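Local structure of ATP phosphoribosyltransferase regulatory subunit (Lactococcus lactis, 1Z7M) at residues L237-E241 with F256-K260. The protein serves as the HisRS-like regulatory subunit of the hetero-octameric HisZG ATP phosphoribosyltransferase, required for the first step of histidine biosynthesis. Sequence-based numbering, arbitrary orientation.
Sequences LSRLE and FDQLK
Two alpha-helical segments, 237-241 and 256-260, run nearly antiparallel, their axes 11.7 Å apart at closest approach with a signed crossing angle of -163°. Leu237 lies opposite Lys260 (CA to CA 7.9 Å) and Glu241 opposite Phe256 (7.5 Å), so each segment meets the other through residues one helical turn apart; the backbone bonds Glu241 N to Leu237 O and Lys260 N to Phe256 O, both 3.0 Å, close those turns. The wide axial gap suits a large, flat side chain. Phe256, chi1 t (172°) and chi2 87°, extends its ring straight across it. Leu237, its chi1 off-well at -143° and chi2 t, brings CD2 to the ring edge, 3.5 Å from Phe256 CZ, while CD2 also lies 4.0 Å from Lys260 CG. Leu240 (m, t) adds its CB 3.9 Å from Phe256 CE1. The segments belong to consecutive helices, 237-246 and 250-267, which form an antiparallel helical hairpin in the helical part of the chain that follows strand 175-181 of the large mixed sheet. Leu276 touches both Leu240 and Phe256, extending the apolar cluster on its buried side. Toward solvent, long charged residues fit because their methylenes can pack while their ends stay polar. Glu241, with chi1 and chi2 both t, sets CB 3.6 Å from Phe256 CE2. Lys260, extended with chi1 and chi2 t, chi3 149° and chi4 t, runs past the side of the ring, placing NZ 3.4 Å from Glu241 OE2 in a salt bridge whose hydrogen bond is weak. Asp257 OD1 lies 4.2 Å from Glu241 OE2, a like-charge approach with the lysine ammonium nearby.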
ATOM      1  N   LEU B 237     -12.024 -20.101 -48.102  1.00 72.11           N
ATOM      2  CA  LEU B 237     -12.896 -21.194 -47.685  1.00 72.77           C
ATOM      3  C   LEU B 237     -12.815 -22.467 -48.515  1.00 73.89           C
ATOM      4  O   LEU B 237     -12.849 -23.575 -47.967  1.00 74.15           O
ATOM      5  CB  LEU B 237     -14.350 -20.722 -47.598  1.00 72.20           C
ATOM      6  CG  LEU B 237     -15.174 -21.319 -46.440  1.00 72.40           C
ATOM      7  CD1 LEU B 237     -16.571 -20.700 -46.399  1.00 73.99           C
ATOM      8  CD2 LEU B 237     -15.288 -22.808 -46.608  1.00 73.75           C
ATOM      9  N   SER B 238     -12.701 -22.325 -49.831  1.00 75.19           N
ATOM     10  CA  SER B 238     -12.609 -23.492 -50.717  1.00 75.67           C
ATOM     11  C   SER B 238     -11.315 -24.283 -50.482  1.00 75.67           C
ATOM     12  O   SER B 238     -11.339 -25.495 -50.242  1.00 75.09           O
ATOM     13  CB  SER B 238     -12.690 -23.040 -52.183  1.00 76.51           C
ATOM     14  OG  SER B 238     -11.817 -21.944 -52.429  1.00 77.57           O
ATOM     15  N   ARG B 239     -10.187 -23.580 -50.544  1.00 76.08           N
ATOM     16  CA  ARG B 239      -8.891 -24.198 -50.340  1.00 76.23           C
ATOM     17  C   ARG B 239      -8.828 -24.873 -48.967  1.00 76.16           C
ATOM     18  O   ARG B 239      -8.475 -26.048 -48.860  1.00 76.53           O
ATOM     19  CB  ARG B 239      -7.785 -23.155 -50.468  1.00 76.38           C
ATOM     20  CG  ARG B 239      -6.422 -23.778 -50.574  1.00 78.46           C
ATOM     21  CD  ARG B 239      -5.357 -22.734 -50.744  1.00 81.70           C
ATOM     22  NE  ARG B 239      -5.615 -21.870 -51.888  1.00 84.01           N
ATOM     23  CZ  ARG B 239      -4.735 -20.997 -52.375  1.00 85.19           C
ATOM     24  NH1 ARG B 239      -3.530 -20.877 -51.815  1.00 85.08           N
ATOM     25  NH2 ARG B 239      -5.059 -20.246 -53.424  1.00 84.86           N
ATOM     26  N   LEU B 240      -9.185 -24.134 -47.921  1.00 75.35           N
ATOM     27  CA  LEU B 240      -9.170 -24.677 -46.567  1.00 74.57           C
ATOM     28  C   LEU B 240     -10.028 -25.918 -46.422  1.00 74.35           C
ATOM     29  O   LEU B 240      -9.573 -26.929 -45.896  1.00 74.35           O
ATOM     30  CB  LEU B 240      -9.636 -23.634 -45.554  1.00 74.10           C
ATOM     31  CG  LEU B 240      -8.686 -22.453 -45.371  1.00 73.96           C
ATOM     32  CD1 LEU B 240      -9.158 -21.622 -44.211  1.00 74.27           C
ATOM     33  CD2 LEU B 240      -7.274 -22.939 -45.109  1.00 74.29           C
ATOM     34  N   GLU B 241     -11.270 -25.844 -46.882  1.00 73.73           N
ATOM     35  CA  GLU B 241     -12.169 -26.981 -46.777  1.00 73.52           C
ATOM     36  C   GLU B 241     -11.575 -28.253 -47.370  1.00 73.21           C
ATOM     37  O   GLU B 241     -11.865 -29.362 -46.899  1.00 73.18           O
ATOM     38  CB  GLU B 241     -13.499 -26.670 -47.451  1.00 73.25           C
ATOM     39  CG  GLU B 241     -14.455 -27.839 -47.433  1.00 73.32           C
ATOM     40  CD  GLU B 241     -15.905 -27.404 -47.473  1.00 73.59           C
ATOM     41  OE1 GLU B 241     -16.226 -26.452 -48.225  1.00 73.82           O
ATOM     42  OE2 GLU B 241     -16.726 -28.021 -46.758  1.00 73.49           O
ATOM     43  N   PHE B 256     -14.316 -27.445 -38.446  1.00 66.24           N
ATOM     44  CA  PHE B 256     -14.262 -26.547 -39.598  1.00 65.23           C
ATOM     45  C   PHE B 256     -15.638 -26.365 -40.223  1.00 65.12           C
ATOM     46  O   PHE B 256     -15.933 -25.322 -40.804  1.00 64.94           O
ATOM     47  CB  PHE B 256     -13.340 -27.080 -40.674  1.00 64.41           C
ATOM     48  CG  PHE B 256     -13.414 -26.295 -41.938  1.00 63.93           C
ATOM     49  CD1 PHE B 256     -12.621 -25.168 -42.121  1.00 63.27           C
ATOM     50  CD2 PHE B 256     -14.325 -26.642 -42.929  1.00 63.64           C
ATOM     51  CE1 PHE B 256     -12.736 -24.399 -43.271  1.00 62.69           C
ATOM     52  CE2 PHE B 256     -14.446 -25.880 -44.077  1.00 63.11           C
ATOM     53  CZ  PHE B 256     -13.650 -24.756 -44.248  1.00 62.69           C
ATOM     54  N   ASP B 257     -16.461 -27.408 -40.142  1.00 66.04           N
ATOM     55  CA  ASP B 257     -17.820 -27.354 -40.668  1.00 66.53           C
ATOM     56  C   ASP B 257     -18.634 -26.347 -39.869  1.00 66.65           C
ATOM     57  O   ASP B 257     -19.384 -25.563 -40.441  1.00 66.75           O
ATOM     58  CB  ASP B 257     -18.505 -28.718 -40.575  1.00 67.00           C
ATOM     59  CG  ASP B 257     -18.248 -29.589 -41.795  1.00 68.06           C
ATOM     60  OD1 ASP B 257     -17.889 -29.038 -42.873  1.00 68.27           O
ATOM     61  OD2 ASP B 257     -18.428 -30.823 -41.673  1.00 68.46           O
ATOM     62  N   GLN B 258     -18.492 -26.383 -38.544  1.00 66.73           N
ATOM     63  CA  GLN B 258     -19.206 -25.459 -37.670  1.00 66.13           C
ATOM     64  C   GLN B 258     -18.885 -24.007 -38.046  1.00 65.83           C
ATOM     65  O   GLN B 258     -19.782 -23.172 -38.162  1.00 65.25           O
ATOM     66  CB  GLN B 258     -18.833 -25.717 -36.212  1.00 66.31           C
ATOM     67  CG  GLN B 258     -19.620 -24.868 -35.235  1.00 66.47           C
ATOM     68  CD  GLN B 258     -21.092 -25.219 -35.194  1.00 66.28           C
ATOM     69  OE1 GLN B 258     -21.475 -26.251 -34.657  1.00 66.12           O
ATOM     70  NE2 GLN B 258     -21.925 -24.360 -35.766  1.00 65.64           N
ATOM     71  N   LEU B 259     -17.605 -23.710 -38.235  1.00 65.59           N
ATOM     72  CA  LEU B 259     -17.198 -22.361 -38.612  1.00 65.94           C
ATOM     73  C   LEU B 259     -17.822 -22.016 -39.958  1.00 66.14           C
ATOM     74  O   LEU B 259     -18.324 -20.916 -40.157  1.00 66.07           O
ATOM     75  CB  LEU B 259     -15.670 -22.263 -38.719  1.00 65.50           C
ATOM     76  CG  LEU B 259     -14.881 -22.588 -37.450  1.00 65.39           C
ATOM     77  CD1 LEU B 259     -13.405 -22.622 -37.761  1.00 64.72           C
ATOM     78  CD2 LEU B 259     -15.192 -21.570 -36.376  1.00 64.64           C
ATOM     79  N   LYS B 260     -17.786 -22.968 -40.881  1.00 65.81           N
ATOM     80  CA  LYS B 260     -18.348 -22.766 -42.206  1.00 65.50           C
ATOM     81  C   LYS B 260     -19.832 -22.379 -42.133  1.00 65.55           C
ATOM     82  O   LYS B 260     -20.267 -21.504 -42.875  1.00 64.48           O
ATOM     83  CB  LYS B 260     -18.151 -24.033 -43.038  1.00 65.10           C
ATOM     84  CG  LYS B 260     -18.507 -23.879 -44.502  1.00 65.01           C
ATOM     85  CD  LYS B 260     -18.484 -25.224 -45.205  1.00 65.10           C
ATOM     86  CE  LYS B 260     -19.492 -25.264 -46.341  1.00 65.16           C
ATOM     87  NZ  LYS B 260     -19.850 -26.662 -46.770  1.00 65.92           N
TER